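Local coordinates for protein rhamnosidase B (Bacillus sp., PDB 2OKX) that hydrolyses terminal alpha-L-rhamnose residues from alpha-L-rhamnosides, as a multidomain bacterial enzyme of glycoside hydrolase family 78, at residues P142-C146 with H310-S314; L223-Q228 with P386-L391; P413-L417 with G427-V431. One frame throughout, in Å; residues are numbered along the deposited sequence.

In the fold
Contacts 1 and 2 adjoin one another, their centres 11 Å apart, whereas contact 3 lies about 35 Å from the centre of contact 1 and 40 Å from that of contact 2. The first two alternate along the chain (142-146, 223-228, 310-314, 386-391) and meet at the antiparallel strands 219-223 and 314-320, where Ser314 O lies 2.8 Å from Leu223 N, a probable hydrogen bond. Contact 2 stays within D2; contact 1 brings an N-terminal-region loop onto D2. Contact 3 follows later, a local contact between a helical turn and an extended segment near a calcium ion. Contacts 1 and 2 thus form one continuous patch where the N-terminal region meets D2.

Contact 1 (P142-C146 with H310-S314)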
loop_
_atom_site.group_PDB
_atom_site.type_symbol
_atom_site.label_atom_id
_atom_site.label_comp_id
_atom_site.label_asym_id
_atom_site.label_seq_id
_atom_site.Cartn_x
_atom_site.Cartn_y
_atom_site.Cartn_z
ATOM N N PRO A 142 -2.695 14.070 11.513
ATOM C CA PRO A 142 -1.843 13.924 10.328
ATOM C C PRO A 142 -2.384 13.111 9.159
ATOM O O PRO A 142 -3.054 12.090 9.343
ATOM C CB PRO A 142 -0.565 13.294 10.892
ATOM C CG PRO A 142 -0.560 13.723 12.324
ATOM C CD PRO A 142 -2.005 13.553 12.708
ATOM N N ARG A 143 -2.090 13.580 7.949
ATOM C CA ARG A 143 -2.465 12.853 6.751
ATOM C C ARG A 143 -1.485 11.687 6.853
ATOM O O ARG A 143 -0.302 11.889 7.131
ATOM C CB ARG A 143 -2.178 13.690 5.499
ATOM C CG ARG A 143 -2.401 12.956 4.181
ATOM C CD ARG A 143 -3.866 12.620 3.944
ATOM N NE ARG A 143 -4.010 11.669 2.844
ATOM C CZ ARG A 143 -3.848 11.964 1.557
ATOM N NH1 ARG A 143 -3.545 13.200 1.179
ATOM N NH2 ARG A 143 -3.956 11.009 0.643
ATOM N N MET A 144 -1.973 10.473 6.651
ATOM C CA MET A 144 -1.127 9.291 6.770
ATOM C C MET A 144 -0.032 9.207 5.713
ATOM O O MET A 144 1.141 9.021 6.037
ATOM C CB MET A 144 -1.996 8.039 6.714
ATOM C CG MET A 144 -1.297 6.756 7.127
ATOM S SD MET A 144 -2.537 5.479 7.375
ATOM C CE MET A 144 -1.529 3.964 7.241
ATOM N N ALA A 145 -0.422 9.344 4.452
ATOM C CA ALA A 145 0.520 9.274 3.343
ATOM C C ALA A 145 -0.172 9.784 2.092
ATOM O O ALA A 145 -1.403 9.885 2.055
ATOM C CB ALA A 145 0.974 7.824 3.134
ATOM N N CYS A 146 0.605 10.093 1.061
ATOM C CA CYS A 146 0.002 10.582 -0.173
ATOM C C CYS A 146 -0.959 9.541 -0.736
ATOM O O CYS A 146 -1.916 9.884 -1.431
ATOM C CB CYS A 146 1.081 10.921 -1.212
ATOM S SG CYS A 146 2.077 9.522 -1.814
ATOM N N HIS A 310 3.556 14.945 -3.336
ATOM C CA HIS A 310 2.495 14.037 -3.759
ATOM C C HIS A 310 1.409 13.981 -2.689
ATOM O O HIS A 310 0.256 13.645 -2.965
ATOM C CB HIS A 310 3.056 12.630 -3.990
ATOM C CG HIS A 310 2.354 11.872 -5.073
ATOM N ND1 HIS A 310 1.025 12.073 -5.385
ATOM C CD2 HIS A 310 2.795 10.908 -5.916
ATOM C CE1 HIS A 310 0.680 11.268 -6.375
ATOM N NE2 HIS A 310 1.735 10.551 -6.715
ATOM N N GLY A 311 1.786 14.316 -1.462
ATOM C CA GLY A 311 0.834 14.284 -0.369
ATOM C C GLY A 311 1.455 13.636 0.853
ATOM O O GLY A 311 2.523 13.020 0.769
ATOM N N GLY A 312 0.788 13.764 1.993
ATOM C CA GLY A 312 1.330 13.201 3.217
ATOM C C GLY A 312 1.808 14.336 4.100
ATOM O O GLY A 312 1.894 15.478 3.652
ATOM N N SER A 313 2.138 14.029 5.348
ATOM C CA SER A 313 2.578 15.053 6.285
ATOM C C SER A 313 4.039 15.467 6.169
ATOM O O SER A 313 4.914 14.648 5.886
ATOM C CB SER A 313 2.316 14.584 7.721
ATOM O OG SER A 313 0.939 14.341 7.934
ATOM N N SER A 314 4.280 16.759 6.380
ATOM C CA SER A 314 5.625 17.326 6.392
ATOM C C SER A 314 5.826 17.580 7.885
ATOM O O SER A 314 4.870 17.920 8.584
ATOM C CB SER A 314 5.671 18.639 5.602
ATOM O OG SER A 314 5.419 18.404 4.221
HETATM O O HOH W 1 -0.980 16.253 7.552
HETATM O O HOH W 2 2.568 11.297 6.191
HETATM O O HOH W 3 3.549 10.107 1.666
HETATM O O HOH W 4 -2.162 12.154 -2.952
#
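Two loop segments run side by side in nearly opposite directions, 165° apart end to end, and come closest where Cys146 CA lies 3.8 Å from Gly311 CA and Ala145 CA 4.0 Å from Gly312 CA. So tight an approach depends on the two glycines: both have positive phi (136° and 108°), and a beta carbon on Gly311 would sit only 3.1 Å from Cys146 CA. Instead of a ladder of direct backbone bonds, waters fill the gaps. Water 3 joins Cys146 N (3.0 Å) to Gly311 O (3.2 Å), water 4 joins Cys146 O (2.7 Å) to His310 O (2.8 Å), and water 2 links Met144 O (2.7 Å) with Ser313 N (2.9 Å). Direct closure comes from Ser313, whose OG donates to Arg143 O at 2.9 Å; water 1 bridges the same OG (2.7 Å) to Arg143 N (2.9 Å). The aliphatic part of Arg143 covers Gly312, CG to CA 3.9 Å, while its NH2 bonds to Gln148 O. Cys146, chi1 p, rests CB on Gly311 O at 3.2 Å and holds SG 4.5 Å from the His310 ring centroid, oblique to it. A glycerol lies near this cysteine, and Trp622, from the six-hairpin glycosidase domain, meets the His310 ring edge-to-face. Residues 310-313 form the link by which the chain passes from strand 297-309 in one D2 sheet to strand 314-320 in the other, and the loop between strands 130-133 and 153-155 packs against that crossing.

Contact 2 (L223-Q228 with P386-L391); sequences LDLRNQ and PFEPSL
Residues 223-228 leave strand 219-223 at Leu223 and enter a short helix from Leu225; Asp224 is its N-cap, OD2 accepting from Asn227 N at 3.2 Å, while OD1 forms a salt bridge with Arg20. Along the facing loop, Pro386 is extended. Phe387 (chi1 -150°, chi2 106°) offers a ring face to CG of Gln228 (chi1 t, chi2 p), a CH-pi contact 4.0 Å from the centroid; its CZ touches Leu223 CB at 3.6 Å and its CE1 Leu225 CD2 at 3.9 Å. Glu388 has all chi near t; water 5 donates to its OE2 (2.5 Å) and to Asn227 O (2.9 Å). Pro389 and Ser390 make a 3-10 turn, closed by Leu391 N to Glu388 O at 2.9 Å. Leu391 (m, t) puts CD1 3.4 Å from Gln228 N. Asp224 N donates to Leu391 O at 3.0 Å, 162°, with Asp224 CA and Leu391 CA 5.1 Å apart, beside the antiparallel pairing of strand 219-223 with edge strand 392-393; Leu225 packs onto strands 240-252 and 297-309 of the other sheet.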
loop_
_atom_site.group_PDB
_atom_site.type_symbol
_atom_site.label_atom_id
_atom_site.label_comp_id
_atom_site.label_asym_id
_atom_site.label_seq_id
_atom_site.Cartn_x
_atom_site.Cartn_y
_atom_site.Cartn_z
ATOM N N LEU A 223 2.437 19.020 9.301
ATOM C CA LEU A 223 1.788 19.976 8.411
ATOM C C LEU A 223 1.446 19.389 7.054
ATOM O O LEU A 223 2.258 18.689 6.455
ATOM C CB LEU A 223 2.698 21.188 8.179
ATOM C CG LEU A 223 3.870 21.491 9.117
ATOM C CD1 LEU A 223 4.601 22.728 8.599
ATOM C CD2 LEU A 223 3.387 21.712 10.532
ATOM N N ASP A 224 0.243 19.675 6.567
ATOM C CA ASP A 224 -0.153 19.205 5.249
ATOM C C ASP A 224 0.089 20.390 4.316
ATOM O O ASP A 224 -0.823 21.159 4.000
ATOM C CB ASP A 224 -1.623 18.796 5.236
ATOM C CG ASP A 224 -2.017 18.095 3.951
ATOM O OD1 ASP A 224 -3.028 17.362 3.959
ATOM O OD2 ASP A 224 -1.321 18.281 2.931
ATOM N N LEU A 225 1.343 20.541 3.908
ATOM C CA LEU A 225 1.749 21.630 3.030
ATOM C C LEU A 225 1.109 21.551 1.651
ATOM O O LEU A 225 0.869 22.576 1.017
ATOM C CB LEU A 225 3.275 21.647 2.904
ATOM C CG LEU A 225 4.038 21.966 4.191
ATOM C CD1 LEU A 225 5.540 21.854 3.952
ATOM C CD2 LEU A 225 3.673 23.366 4.668
ATOM N N ARG A 226 0.829 20.336 1.188
ATOM C CA ARG A 226 0.211 20.145 -0.121
ATOM C C ARG A 226 -1.152 20.836 -0.185
ATOM O O ARG A 226 -1.412 21.634 -1.086
ATOM C CB ARG A 226 0.050 18.646 -0.413
ATOM C CG ARG A 226 -0.746 18.308 -1.678
ATOM C CD ARG A 226 -1.034 16.810 -1.726
ATOM N NE ARG A 226 -2.021 16.435 -2.735
ATOM C CZ ARG A 226 -1.753 16.250 -4.025
ATOM N NH1 ARG A 226 -2.727 15.909 -4.863
ATOM N NH2 ARG A 226 -0.519 16.398 -4.479
ATOM N N ASN A 227 -2.022 20.532 0.775
ATOM C CA ASN A 227 -3.350 21.128 0.794
ATOM C C ASN A 227 -3.328 22.596 1.243
ATOM O O ASN A 227 -4.238 23.360 0.924
ATOM C CB ASN A 227 -4.295 20.310 1.690
ATOM C CG ASN A 227 -4.599 18.920 1.125
ATOM O OD1 ASN A 227 -4.288 18.614 -0.031
ATOM N ND2 ASN A 227 -5.224 18.079 1.942
ATOM N N GLN A 228 -2.285 22.991 1.970
ATOM C CA GLN A 228 -2.166 24.370 2.435
ATOM C C GLN A 228 -1.707 25.307 1.312
ATOM O O GLN A 228 -2.235 26.413 1.167
ATOM C CB GLN A 228 -1.184 24.453 3.612
ATOM C CG GLN A 228 -0.645 25.860 3.912
ATOM C CD GLN A 228 -1.704 26.827 4.430
ATOM O OE1 GLN A 228 -1.450 28.030 4.566
ATOM N NE2 GLN A 228 -2.890 26.309 4.727
ATOM N N PRO A 386 -2.286 32.774 6.593
ATOM C CA PRO A 386 -2.405 31.984 7.819
ATOM C C PRO A 386 -2.451 30.506 7.429
ATOM O O PRO A 386 -2.807 30.172 6.298
ATOM C CB PRO A 386 -3.722 32.470 8.412
ATOM C CG PRO A 386 -4.532 32.764 7.193
ATOM C CD PRO A 386 -3.541 33.488 6.304
ATOM N N PHE A 387 -2.085 29.632 8.360
ATOM C CA PHE A 387 -2.082 28.193 8.107
ATOM C C PHE A 387 -3.452 27.616 8.448
ATOM O O PHE A 387 -3.917 27.766 9.572
ATOM C CB PHE A 387 -1.019 27.522 8.973
ATOM C CG PHE A 387 -0.429 26.286 8.359
ATOM C CD1 PHE A 387 0.858 26.308 7.830
ATOM C CD2 PHE A 387 -1.167 25.110 8.284
ATOM C CE1 PHE A 387 1.406 25.173 7.230
ATOM C CE2 PHE A 387 -0.632 23.968 7.687
ATOM C CZ PHE A 387 0.659 24.000 7.158
ATOM N N GLU A 388 -4.102 26.964 7.485
ATOM C CA GLU A 388 -5.418 26.384 7.742
ATOM C C GLU A 388 -5.320 25.397 8.910
ATOM O O GLU A 388 -4.598 24.405 8.839
ATOM C CB GLU A 388 -5.959 25.674 6.495
ATOM C CG GLU A 388 -7.406 25.211 6.659
ATOM C CD GLU A 388 -7.972 24.514 5.430
ATOM O OE1 GLU A 388 -9.152 24.097 5.474
ATOM O OE2 GLU A 388 -7.246 24.379 4.423
ATOM N N PRO A 389 -6.049 25.667 10.004
ATOM C CA PRO A 389 -6.072 24.839 11.216
ATOM C C PRO A 389 -6.213 23.327 11.024
ATOM O O PRO A 389 -5.502 22.555 11.659
ATOM C CB PRO A 389 -7.239 25.425 12.003
ATOM C CG PRO A 389 -7.166 26.879 11.646
ATOM C CD PRO A 389 -6.954 26.823 10.150
ATOM N N SER A 390 -7.129 22.908 10.157
ATOM C CA SER A 390 -7.355 21.485 9.925
ATOM C C SER A 390 -6.172 20.764 9.270
ATOM O O SER A 390 -6.126 19.532 9.242
ATOM C CB SER A 390 -8.619 21.284 9.084
ATOM O OG SER A 390 -8.486 21.866 7.800
ATOM N N LEU A 391 -5.215 21.532 8.759
ATOM C CA LEU A 391 -4.044 20.960 8.099
ATOM C C LEU A 391 -2.830 21.034 9.012
ATOM O O LEU A 391 -1.705 20.807 8.578
ATOM C CB LEU A 391 -3.742 21.734 6.806
ATOM C CG LEU A 391 -4.889 21.928 5.809
ATOM C CD1 LEU A 391 -4.386 22.699 4.592
ATOM C CD2 LEU A 391 -5.446 20.577 5.392
HETATM O O HOH W 5 -6.459 24.908 2.058
#

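Contact 3 (P413-L417 with G427-V431); sequences PRSVL and GVLPV
Val416, with chi1 t, lays its methyls along the extended segment 427-431, which begins as strand 427-428: CG2 lies 3.7 Å from Val428 O and 4.3 Å from Pro430 CD, and CG1 is 4.4 Å from Leu429 CD1. It sits in a single, weakly bonded helical turn, about 414-417, held by Leu417 N to Arg414 O at 3.0 Å and by a weak bond from Val416 N to Pro413 O at 3.1 Å. The facing segment is extended throughout, with phi/psi of -98/125 at Gly427, -96/116 at Val428, -81/139 at Leu429 and -70/147 at Pro430. The nearest alpha carbons are Val416 CA and Gly427 CA, 4.2 Å apart. Ser415 O meets Gly427 CA at 3.2 Å in a CA-H...O contact, and a beta carbon on Gly427 would clash with Val416 O, 3.0 Å away, so glycine lets helix and strand touch. Ser415, chi1 t, turns OG to the strand and accepts from Val428 N at 3.0 Å, 171°. Val416 also packs on Ile208 and Leu439, and Pro430 on Leu211 and Cys437, which places the contact beside strands 207-215 and 436-443. A calcium ion bound by Val423 and His522 lies about 8 Å from Gly427. Gly427 and Leu429 make backbone hydrogen bonds with Leu521 and Val519, the first pairing strand 427-428 with antiparallel strand 520-528. The serine hydroxyl takes the intervening amide of Val428, and Pro430, lacking an amide hydrogen, offers none of its own.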
loop_
_atom_site.group_PDB
_atom_site.type_symbol
_atom_site.label_atom_id
_atom_site.label_comp_id
_atom_site.label_asym_id
_atom_site.label_seq_id
_atom_site.Cartn_x
_atom_site.Cartn_y
_atom_site.Cartn_z
ATOM N N PRO A 413 11.001 -5.191 32.734
ATOM C CA PRO A 413 10.534 -5.887 33.941
ATOM C C PRO A 413 9.630 -7.057 33.550
ATOM O O PRO A 413 8.845 -6.944 32.612
ATOM C CB PRO A 413 9.754 -4.807 34.689
ATOM C CG PRO A 413 10.341 -3.521 34.173
ATOM C CD PRO A 413 10.498 -3.809 32.709
ATOM N N ARG A 414 9.731 -8.170 34.272
ATOM C CA ARG A 414 8.913 -9.341 33.969
ATOM C C ARG A 414 7.431 -9.002 33.883
ATOM O O ARG A 414 6.738 -9.479 32.990
ATOM C CB ARG A 414 9.124 -10.440 35.019
ATOM C CG ARG A 414 8.136 -11.609 34.911
ATOM C CD ARG A 414 8.152 -12.254 33.521
ATOM N NE ARG A 414 7.157 -13.323 33.394
ATOM C CZ ARG A 414 5.855 -13.125 33.202
ATOM N NH1 ARG A 414 5.033 -14.165 33.111
ATOM N NH2 ARG A 414 5.370 -11.894 33.081
ATOM N N SER A 415 6.948 -8.176 34.805
ATOM C CA SER A 415 5.538 -7.793 34.824
ATOM C C SER A 415 5.038 -7.291 33.479
ATOM O O SER A 415 3.951 -7.657 33.028
ATOM C CB SER A 415 5.286 -6.698 35.867
ATOM O OG SER A 415 3.961 -6.196 35.759
ATOM N N VAL A 416 5.836 -6.443 32.841
ATOM C CA VAL A 416 5.457 -5.863 31.562
ATOM C C VAL A 416 5.159 -6.906 30.489
ATOM O O VAL A 416 4.320 -6.680 29.617
ATOM C CB VAL A 416 6.554 -4.895 31.060
ATOM C CG1 VAL A 416 6.118 -4.231 29.759
ATOM C CG2 VAL A 416 6.821 -3.843 32.117
ATOM N N LEU A 417 5.829 -8.052 30.550
ATOM C CA LEU A 417 5.594 -9.093 29.552
ATOM C C LEU A 417 4.119 -9.494 29.504
ATOM O O LEU A 417 3.613 -9.885 28.458
ATOM C CB LEU A 417 6.466 -10.321 29.838
ATOM C CG LEU A 417 7.977 -10.069 29.830
ATOM C CD1 LEU A 417 8.707 -11.391 30.008
ATOM C CD2 LEU A 417 8.391 -9.404 28.522
ATOM N N GLY A 427 0.070 -6.053 32.709
ATOM C CA GLY A 427 1.465 -5.667 32.751
ATOM C C GLY A 427 1.494 -4.270 33.343
ATOM O O GLY A 427 0.813 -3.376 32.852
ATOM N N VAL A 428 2.261 -4.082 34.409
ATOM C CA VAL A 428 2.347 -2.781 35.058
ATOM C C VAL A 428 3.565 -2.025 34.552
ATOM O O VAL A 428 4.703 -2.444 34.751
ATOM C CB VAL A 428 2.432 -2.933 36.593
ATOM C CG1 VAL A 428 2.405 -1.559 37.268
ATOM C CG2 VAL A 428 1.272 -3.788 37.086
ATOM N N LEU A 429 3.316 -0.906 33.887
ATOM C CA LEU A 429 4.388 -0.094 33.335
ATOM C C LEU A 429 5.029 0.801 34.377
ATOM O O LEU A 429 4.347 1.379 35.222
ATOM C CB LEU A 429 3.856 0.766 32.184
ATOM C CG LEU A 429 3.707 0.120 30.800
ATOM C CD1 LEU A 429 3.065 -1.245 30.910
ATOM C CD2 LEU A 429 2.876 1.036 29.906
ATOM N N PRO A 430 6.362 0.920 34.335
ATOM C CA PRO A 430 7.058 1.769 35.296
ATOM C C PRO A 430 6.757 3.231 34.995
ATOM O O PRO A 430 6.562 3.613 33.837
ATOM C CB PRO A 430 8.523 1.424 35.056
ATOM C CG PRO A 430 8.552 1.143 33.583
ATOM C CD PRO A 430 7.317 0.279 33.413
ATOM N N VAL A 431 6.698 4.039 36.044
ATOM C CA VAL A 431 6.452 5.463 35.889
ATOM C C VAL A 431 7.774 6.159 36.167
ATOM O O VAL A 431 8.353 5.998 37.241
ATOM C CB VAL A 431 5.404 5.972 36.895
ATOM C CG1 VAL A 431 5.216 7.471 36.729
ATOM C CG2 VAL A 431 4.089 5.246 36.684
#